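Myo-inositol phosphohydrolase (Mitsuokella multacida, PDB 4WU3) is a protein-tyrosine-phosphatase-like inositol phosphatase that probably removes phosphate from inositol hexakisphosphate, and is captured here with inositol-(1,3,4,5)-tetrakisphosphate bound. Local coordinates at residues Met553-Lys558 against Leu568-Leu573; Lys374-Thr379 against Gly576-Tyr581. The protein carries 2 engineered substitutions. All coordinates share one frame; numbering follows the deposited sequence.

Followed from the N terminus, the chain first reaches 374-379, in the loop between strand 357-358 and helix 385-388. Nearly two hundred residues later it returns with 576-581, and contact 2 closes this long loop. Contact 1 is nested inside it: helix 545-558 is followed after a short connection by helix 564-573, and 553-558 meets 568-573. The two contacts lie about 10 Å apart between centres, and contact 2 uses the loop that follows the second helix of contact 1. S569 OG is probably hydrogen-bonded to T377 N, Q571 O probably to G576 N, and L568 packs on Y578. Together they tie the loop before helix 385-388 to two consecutive helices and the loop before helix 593-613.

Contact 1: Met553-Lys558 against Leu568-Leu573; sequences MYDMMK and LSRQYL
In the PTP-like phosphatase domain, the helix that starts within the phosphate-binding loop, 545-558, meets the next helix, 564-573, through a buried salt bridge. The short segments run at 134° to each other, 10.7 Å apart at closest approach, so the gap is spanned by the R570 and Q571 side chains reaching to the D555 carboxylate. R570 grips this carboxylate side-on: R570 NH1 gives a hydrogen bond to D555 OD1 at 2.7 Å, and R570 NE one to D555 OD2 at 2.9 Å. Both oxygens use syn lone pairs, and the two flat groups are nearly coplanar. D555 has CG anti to its own N (chi1 -163°), which sends the carboxylate out to meet the extended arginine. R570 NH2 turns to the carbonyls of T381 and K383, which bind the guanidinium to the loop before helix 385-388. With an alanine at D555, the buried guanidinium would probably lose its charge partner and the Q571 amide one of its acceptors. Beside this polar cluster, M556 CE rests against L568 CD2 at 4.3 Å. Q571, bent at chi2, lets NE2 donate a 2.8 Å hydrogen bond to D555 OD2, the oxygen that also takes R570 NE, from above the carboxylate plane, with its amide turned 89° to that plane.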
# COMPACT_ATOMS: atom_id res chain seq x y z
N MET A 553 -21.20 -7.68 -37.38
CA MET A 553 -20.80 -6.51 -38.17
C MET A 553 -21.01 -6.74 -39.66
O MET A 553 -21.45 -5.84 -40.38
CB MET A 553 -19.33 -6.17 -37.90
CG MET A 553 -19.13 -5.39 -36.61
SD MET A 553 -17.42 -4.87 -36.42
CE MET A 553 -16.70 -6.24 -35.52
N TYR A 554 -20.67 -7.93 -40.13
CA TYR A 554 -20.88 -8.29 -41.52
C TYR A 554 -22.38 -8.38 -41.85
O TYR A 554 -22.82 -7.85 -42.86
CB TYR A 554 -20.18 -9.61 -41.83
CG TYR A 554 -20.20 -10.02 -43.28
CD1 TYR A 554 -19.78 -9.14 -44.27
CD2 TYR A 554 -20.59 -11.28 -43.66
CE1 TYR A 554 -19.79 -9.51 -45.60
CE2 TYR A 554 -20.60 -11.66 -44.99
CZ TYR A 554 -20.19 -10.77 -45.95
OH TYR A 554 -20.20 -11.15 -47.28
N ASP A 555 -23.14 -9.04 -40.98
CA ASP A 555 -24.59 -9.10 -41.14
C ASP A 555 -25.16 -7.69 -41.34
O ASP A 555 -25.88 -7.44 -42.31
CB ASP A 555 -25.22 -9.78 -39.92
CG ASP A 555 -26.65 -10.27 -40.16
OD1 ASP A 555 -27.23 -10.00 -41.24
OD2 ASP A 555 -27.21 -10.93 -39.25
N MET A 556 -24.81 -6.77 -40.44
CA MET A 556 -25.30 -5.40 -40.50
C MET A 556 -24.94 -4.76 -41.82
O MET A 556 -25.78 -4.09 -42.45
CB MET A 556 -24.67 -4.52 -39.41
CG MET A 556 -25.26 -4.67 -38.04
SD MET A 556 -24.32 -3.69 -36.85
CE MET A 556 -24.30 -4.83 -35.48
N MET A 557 -23.68 -4.91 -42.20
CA MET A 557 -23.19 -4.28 -43.42
C MET A 557 -24.05 -4.69 -44.61
O MET A 557 -24.35 -3.87 -45.46
CB MET A 557 -21.72 -4.65 -43.67
CG MET A 557 -20.72 -3.96 -42.74
SD MET A 557 -19.05 -4.64 -42.82
CE MET A 557 -18.49 -4.02 -44.40
N LYS A 558 -24.43 -5.96 -44.66
CA LYS A 558 -25.13 -6.52 -45.82
C LYS A 558 -26.64 -6.30 -45.72
O LYS A 558 -27.33 -6.31 -46.73
CB LYS A 558 -24.84 -8.03 -45.93
CG LYS A 558 -23.36 -8.39 -45.99
CD LYS A 558 -22.79 -8.20 -47.39
CE LYS A 558 -23.31 -9.27 -48.35
NZ LYS A 558 -22.71 -9.13 -49.70
N LEU A 568 -28.38 -8.70 -33.58
CA LEU A 568 -27.75 -9.30 -32.40
C LEU A 568 -28.53 -10.52 -31.93
O LEU A 568 -27.96 -11.54 -31.53
CB LEU A 568 -27.62 -8.27 -31.28
CG LEU A 568 -26.73 -7.07 -31.63
CD1 LEU A 568 -26.46 -6.22 -30.41
CD2 LEU A 568 -25.42 -7.51 -32.27
N SER A 569 -29.84 -10.42 -32.00
CA SER A 569 -30.70 -11.52 -31.57
C SER A 569 -30.53 -12.76 -32.47
O SER A 569 -30.35 -13.87 -31.97
CB SER A 569 -32.15 -11.05 -31.53
OG SER A 569 -32.30 -10.00 -30.58
N ARG A 570 -30.56 -12.59 -33.78
CA ARG A 570 -30.42 -13.76 -34.62
C ARG A 570 -29.01 -14.35 -34.57
O ARG A 570 -28.86 -15.58 -34.56
CB ARG A 570 -30.87 -13.48 -36.05
CG ARG A 570 -30.01 -12.52 -36.85
CD ARG A 570 -30.86 -11.93 -37.95
NE ARG A 570 -30.08 -11.44 -39.07
CZ ARG A 570 -30.61 -10.98 -40.19
NH1 ARG A 570 -29.84 -10.55 -41.16
NH2 ARG A 570 -31.91 -10.94 -40.35
N GLN A 571 -27.98 -13.50 -34.51
CA GLN A 571 -26.61 -14.02 -34.35
C GLN A 571 -26.46 -14.81 -33.04
O GLN A 571 -25.73 -15.80 -32.97
CB GLN A 571 -25.57 -12.90 -34.45
CG GLN A 571 -25.43 -12.27 -35.83
CD GLN A 571 -25.23 -13.29 -36.94
OE1 GLN A 571 -24.59 -14.32 -36.75
NE2 GLN A 571 -25.78 -13.00 -38.10
N TYR A 572 -27.17 -14.37 -32.00
CA TYR A 572 -27.22 -15.11 -30.74
C TYR A 572 -27.99 -16.40 -30.95
O TYR A 572 -27.50 -17.49 -30.60
CB TYR A 572 -27.87 -14.29 -29.62
CG TYR A 572 -28.17 -15.10 -28.37
CD1 TYR A 572 -27.16 -15.43 -27.49
CD2 TYR A 572 -29.45 -15.56 -28.10
CE1 TYR A 572 -27.42 -16.19 -26.36
CE2 TYR A 572 -29.72 -16.32 -26.97
CZ TYR A 572 -28.69 -16.63 -26.10
OH TYR A 572 -28.93 -17.38 -24.96
N LEU A 573 -29.17 -16.29 -31.54
CA LEU A 573 -30.04 -17.45 -31.71
C LEU A 573 -29.37 -18.51 -32.56
O LEU A 573 -29.58 -19.69 -32.35
CB LEU A 573 -31.38 -17.04 -32.31
CG LEU A 573 -32.24 -16.25 -31.32
CD1 LEU A 573 -33.48 -15.71 -31.99
CD2 LEU A 573 -32.62 -17.12 -30.13

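Contact 2: Lys374-Thr379 against Gly576-Tyr581; sequences KGFTPT and GNYVAY
Y578 reaches from the loop before helix 593-613 to the 374-379 loop, joining two loops of the PTP-like domain, its hydroxyl making the direct hydrogen bond. Its CB sets out toward 374-379, and with CG anti to the backbone N (chi1 -160°) the ring extends across the gap. The two long edges of the ring have different neighbours. On one, Y578 CE1 lies 4.1 Å from F376 CD1, near the plane of the phenylalanine ring and at its edge; the two side chains cross at a slant, without stacking. On the other, Y578 CE2 comes 3.6 Å from K374 O. Farther out, Y578 CZ packs against F376 CB at 4.0 Å. At the tip, Y578 OH donates a 2.6 Å hydrogen bond to K374 O. The carbonyl oxygen lies in the plane of the tyrosine ring, but the hydroxyl stands 49° out of the carbonyl plane, at a C=O...O angle of 124°. F376 N is also near the hydroxyl, but the angle is too poor for a bond. Y572 of helix 564-573 also touches the Y578 side chain.

A second link passes through water: K374 N donates to a water at 2.8 Å, which in turn donates to A580 O, the third residue of the type I turn Y578-Y581. The K374 side chain, fully extended, leads away to a salt bridge with E604 of helix 593-613. Thus the polar bridges between the segments end on K374 backbone atoms, its carbonyl accepting the tyrosine's hydrogen bond and its amide reaching the turn through water, which suggests that they depend mainly on the path of the main chain, the lysine charge being engaged by E604.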
# COMPACT_ATOMS: atom_id res chain seq x y z
N LYS A 374 -29.67 -5.48 -24.44
CA LYS A 374 -30.52 -4.48 -25.07
C LYS A 374 -30.93 -4.89 -26.49
O LYS A 374 -30.09 -5.20 -27.33
CB LYS A 374 -29.81 -3.12 -25.11
CG LYS A 374 -30.62 -2.00 -25.74
CD LYS A 374 -29.84 -0.68 -25.78
CE LYS A 374 -30.68 0.44 -26.39
NZ LYS A 374 -29.88 1.68 -26.61
N GLY A 375 -32.24 -4.88 -26.74
CA GLY A 375 -32.77 -5.13 -28.08
C GLY A 375 -33.11 -6.59 -28.35
O GLY A 375 -33.56 -6.94 -29.44
N PHE A 376 -32.87 -7.46 -27.38
CA PHE A 376 -33.05 -8.89 -27.63
C PHE A 376 -34.50 -9.27 -27.88
O PHE A 376 -35.39 -8.97 -27.08
CB PHE A 376 -32.52 -9.75 -26.48
CG PHE A 376 -32.90 -11.20 -26.62
CD1 PHE A 376 -32.28 -12.00 -27.56
CD2 PHE A 376 -33.92 -11.74 -25.84
CE1 PHE A 376 -32.64 -13.32 -27.71
CE2 PHE A 376 -34.28 -13.07 -25.99
CZ PHE A 376 -33.64 -13.86 -26.93
N THR A 377 -34.72 -9.96 -28.99
CA THR A 377 -36.01 -10.57 -29.24
C THR A 377 -35.85 -12.04 -29.61
O THR A 377 -34.90 -12.41 -30.29
CB THR A 377 -36.79 -9.87 -30.37
OG1 THR A 377 -37.96 -10.63 -30.65
CG2 THR A 377 -35.96 -9.75 -31.64
N PRO A 378 -36.78 -12.88 -29.15
CA PRO A 378 -36.74 -14.29 -29.51
C PRO A 378 -37.18 -14.55 -30.96
O PRO A 378 -36.99 -15.65 -31.48
CB PRO A 378 -37.69 -14.95 -28.51
CG PRO A 378 -38.58 -13.85 -28.03
CD PRO A 378 -37.86 -12.55 -28.21
N THR A 379 -37.74 -13.52 -31.61
CA THR A 379 -38.31 -13.69 -32.94
C THR A 379 -37.84 -12.61 -33.92
O THR A 379 -38.65 -11.86 -34.46
CB THR A 379 -39.86 -13.66 -32.89
OG1 THR A 379 -40.31 -12.40 -32.39
CG2 THR A 379 -40.38 -14.77 -31.98
N GLY A 576 -24.15 -17.85 -31.66
CA GLY A 576 -23.16 -16.91 -31.15
C GLY A 576 -23.50 -16.54 -29.72
O GLY A 576 -24.44 -17.08 -29.13
N ASN A 577 -22.74 -15.62 -29.14
CA ASN A 577 -23.19 -15.00 -27.89
C ASN A 577 -23.94 -13.74 -28.27
O ASN A 577 -24.20 -13.52 -29.46
CB ASN A 577 -22.03 -14.74 -26.91
CG ASN A 577 -21.02 -13.73 -27.42
OD1 ASN A 577 -21.26 -12.99 -28.36
ND2 ASN A 577 -19.86 -13.70 -26.77
N TYR A 578 -24.33 -12.95 -27.27
CA TYR A 578 -24.98 -11.67 -27.53
C TYR A 578 -23.93 -10.58 -27.39
O TYR A 578 -23.37 -10.38 -26.31
CB TYR A 578 -26.12 -11.43 -26.53
CG TYR A 578 -27.12 -10.39 -27.00
CD1 TYR A 578 -28.05 -10.70 -27.98
CD2 TYR A 578 -27.12 -9.10 -26.48
CE1 TYR A 578 -28.96 -9.76 -28.42
CE2 TYR A 578 -28.02 -8.15 -26.92
CZ TYR A 578 -28.94 -8.49 -27.89
OH TYR A 578 -29.85 -7.57 -28.34
N VAL A 579 -23.66 -9.86 -28.49
CA VAL A 579 -22.53 -8.95 -28.52
C VAL A 579 -22.66 -7.83 -27.50
O VAL A 579 -21.66 -7.30 -27.05
CB VAL A 579 -22.34 -8.31 -29.91
CG1 VAL A 579 -21.15 -7.34 -29.89
CG2 VAL A 579 -22.14 -9.37 -30.97
N ALA A 580 -23.89 -7.46 -27.16
CA ALA A 580 -24.13 -6.30 -26.29
C ALA A 580 -24.40 -6.71 -24.85
O ALA A 580 -24.94 -5.93 -24.07
CB ALA A 580 -25.26 -5.42 -26.83
N TYR A 581 -23.99 -7.92 -24.50
CA TYR A 581 -24.09 -8.38 -23.12
C TYR A 581 -23.33 -7.45 -22.19
O TYR A 581 -22.20 -7.03 -22.48
CB TYR A 581 -23.56 -9.81 -22.99
CG TYR A 581 -23.48 -10.31 -21.55
CD1 TYR A 581 -24.62 -10.70 -20.87
CD2 TYR A 581 -22.26 -10.37 -20.88
CE1 TYR A 581 -24.55 -11.14 -19.56
CE2 TYR A 581 -22.19 -10.82 -19.58
CZ TYR A 581 -23.33 -11.20 -18.92
OH TYR A 581 -23.23 -11.64 -17.63
O HOH W 1 -27.28 -4.51 -23.23